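Local coordinates for protein putative glycoside hydrolase (PDB 4ONZ) that is a putative glycoside hydrolase with a fold probably of the five-bladed beta-propeller type, at residues V84-S89 and K96-P101. Sequence-based numbering, arbitrary orientation.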
loop_
_atom_site.group_PDB
_atom_site.type_symbol
_atom_site.label_atom_id
_atom_site.label_comp_id
_atom_site.label_asym_id
_atom_site.label_seq_id
_atom_site.Cartn_x
_atom_site.Cartn_y
_atom_site.Cartn_z
ATOM N N VAL A 84 12.541 0.229 -4.502
ATOM C CA VAL A 84 11.862 1.236 -3.686
ATOM C C VAL A 84 12.752 2.460 -3.431
ATOM O O VAL A 84 13.883 2.335 -2.966
ATOM C CB VAL A 84 11.416 0.646 -2.339
ATOM C CG1 VAL A 84 10.719 1.702 -1.496
ATOM C CG2 VAL A 84 10.483 -0.541 -2.578
ATOM N N GLY A 85 12.212 3.630 -3.751
ATOM C CA GLY A 85 12.903 4.905 -3.561
ATOM C C GLY A 85 12.428 5.587 -2.298
ATOM O O GLY A 85 11.355 5.284 -1.783
ATOM N N TYR A 86 13.219 6.546 -1.839
ATOM C CA TYR A 86 12.951 7.318 -0.636
ATOM C C TYR A 86 12.809 8.797 -0.997
ATOM O O TYR A 86 13.622 9.337 -1.745
ATOM C CB TYR A 86 14.130 7.150 0.326
ATOM C CG TYR A 86 14.120 8.027 1.571
ATOM C CD1 TYR A 86 14.516 9.369 1.516
ATOM C CD2 TYR A 86 13.779 7.501 2.810
ATOM C CE1 TYR A 86 14.521 10.165 2.650
ATOM C CE2 TYR A 86 13.797 8.285 3.959
ATOM C CZ TYR A 86 14.161 9.617 3.875
ATOM O OH TYR A 86 14.170 10.401 5.011
ATOM N N ALA A 87 11.752 9.423 -0.485
ATOM C CA ALA A 87 11.529 10.857 -0.630
ATOM C C ALA A 87 11.131 11.383 0.749
ATOM O O ALA A 87 10.349 10.749 1.460
ATOM C CB ALA A 87 10.448 11.153 -1.647
ATOM N N GLU A 88 11.693 12.531 1.117
ATOM C CA GLU A 88 11.466 13.166 2.412
ATOM C C GLU A 88 10.796 14.527 2.185
ATOM O O GLU A 88 11.157 15.250 1.252
ATOM C CB GLU A 88 12.826 13.297 3.072
ATOM C CG GLU A 88 12.921 14.051 4.371
ATOM C CD GLU A 88 14.363 14.102 4.848
ATOM O OE1 GLU A 88 15.021 13.044 4.893
ATOM O OE2 GLU A 88 14.834 15.202 5.170
ATOM N N SER A 89 9.826 14.871 3.037
ATOM C CA SER A 89 9.024 16.072 2.850
ATOM C C SER A 89 8.640 16.785 4.140
ATOM O O SER A 89 8.127 16.175 5.073
ATOM C CB SER A 89 7.740 15.695 2.107
ATOM O OG SER A 89 6.922 16.834 1.891
ATOM N N LYS A 96 12.306 15.619 -1.267
ATOM C CA LYS A 96 13.763 15.561 -1.387
ATOM C C LYS A 96 14.077 14.073 -1.519
ATOM O O LYS A 96 13.857 13.307 -0.576
ATOM C CB LYS A 96 14.424 16.172 -0.154
ATOM C CG LYS A 96 15.948 16.157 -0.150
ATOM C CD LYS A 96 16.483 16.788 1.132
ATOM C CE LYS A 96 17.976 16.560 1.312
ATOM N NZ LYS A 96 18.780 17.067 0.167
ATOM N N ARG A 97 14.581 13.670 -2.685
ATOM C CA ARG A 97 14.836 12.261 -2.985
ATOM C C ARG A 97 16.309 11.858 -2.929
ATOM O O ARG A 97 17.187 12.671 -3.167
ATOM C CB ARG A 97 14.273 11.954 -4.375
ATOM C CG ARG A 97 12.765 12.148 -4.444
ATOM C CD ARG A 97 12.264 12.451 -5.845
ATOM N NE ARG A 97 12.449 11.366 -6.803
ATOM C CZ ARG A 97 12.020 11.424 -8.065
ATOM N NH1 ARG A 97 11.379 12.506 -8.521
ATOM N NH2 ARG A 97 12.205 10.395 -8.875
ATOM N N LEU A 98 16.560 10.592 -2.598
ATOM C CA LEU A 98 17.912 10.041 -2.573
ATOM C C LEU A 98 18.224 9.500 -3.960
ATOM O O LEU A 98 17.336 8.977 -4.651
ATOM C CB LEU A 98 18.035 8.901 -1.558
ATOM C CG LEU A 98 17.776 9.209 -0.084
ATOM C CD1 LEU A 98 17.886 7.937 0.745
ATOM C CD2 LEU A 98 18.723 10.285 0.435
ATOM N N ASP A 99 19.486 9.616 -4.360
ATOM C CA ASP A 99 19.932 9.121 -5.665
ATOM C C ASP A 99 19.966 7.598 -5.764
ATOM O O ASP A 99 19.962 7.059 -6.869
ATOM C CB ASP A 99 21.319 9.666 -6.009
ATOM C CG ASP A 99 21.296 11.137 -6.384
ATOM O OD1 ASP A 99 20.196 11.714 -6.563
ATOM O OD2 ASP A 99 22.393 11.706 -6.520
ATOM N N ASN A 100 20.037 6.912 -4.627
ATOM C CA ASN A 100 20.027 5.453 -4.614
ATOM C C ASN A 100 18.728 4.918 -4.035
ATOM O O ASN A 100 18.189 5.501 -3.097
ATOM C CB ASN A 100 21.184 4.905 -3.782
ATOM C CG ASN A 100 22.546 5.193 -4.396
ATOM O OD1 ASN A 100 22.671 5.942 -5.368
ATOM N ND2 ASN A 100 23.578 4.606 -3.811
ATOM N N PRO A 101 18.239 3.779 -4.562
ATOM C CA PRO A 101 17.021 3.199 -4.005
ATOM C C PRO A 101 17.334 2.618 -2.643
ATOM O O PRO A 101 18.505 2.361 -2.343
ATOM C CB PRO A 101 16.676 2.094 -5.001
ATOM C CG PRO A 101 18.002 1.657 -5.520
ATOM C CD PRO A 101 18.805 2.932 -5.625
HETATM O O HOH W 1 15.772 6.863 -3.180
#
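A water is gripped by three backbone groups of the two segments: it accepts from Tyr86 N at 2.9 Å and donates to Leu98 O and Asn100 O. It takes over beyond the weak hydrogen bond of 3.3 Å that Leu98 N gives Tyr86 O. Arg97 CA also makes a CA-H...O contact with Tyr86 O at 3.4 Å. Two firmer bonds follow along the chain. Lys96 N reaches Glu88 O at 2.8 Å. Glu88 N returns a bond to Lys96 O at 2.9 Å. Glu88 and Lys96 thus form an antiparallel hydrogen-bonded pair, and Ala87 and Arg97 the non-hydrogen-bonded pair beside it.

On the face of Glu88 and Lys96, Leu98 CG lies 3.6 Å from Tyr86 CD1, approaching the ring obliquely. With CG of Tyr86 opposite its backbone N (chi1 172°), the ring lies on the carbonyl side and its hydroxyl reaches Glu88. There Tyr86 OH donates to Glu88 OE1 at 2.8 Å, on the anti side of the carboxylate. Glu88 OE2 makes a salt bridge with Lys62. On the other face, Ala87 CB packs on Arg97 CG at 3.8 Å, while Arg97 NH2 forms a salt bridge with Glu47 and Arg97 NE a hydrogen bond with Tyr67 OH.

The contact closes a beta hairpin at the edge of a four-stranded antiparallel sheet, as in a propeller blade. Its chemistry implies a short outer strand held by two good backbone bonds, with water bridging where the chain turns off. The hydroxyl and Lys62 together probably stabilise the negative charge of Glu88.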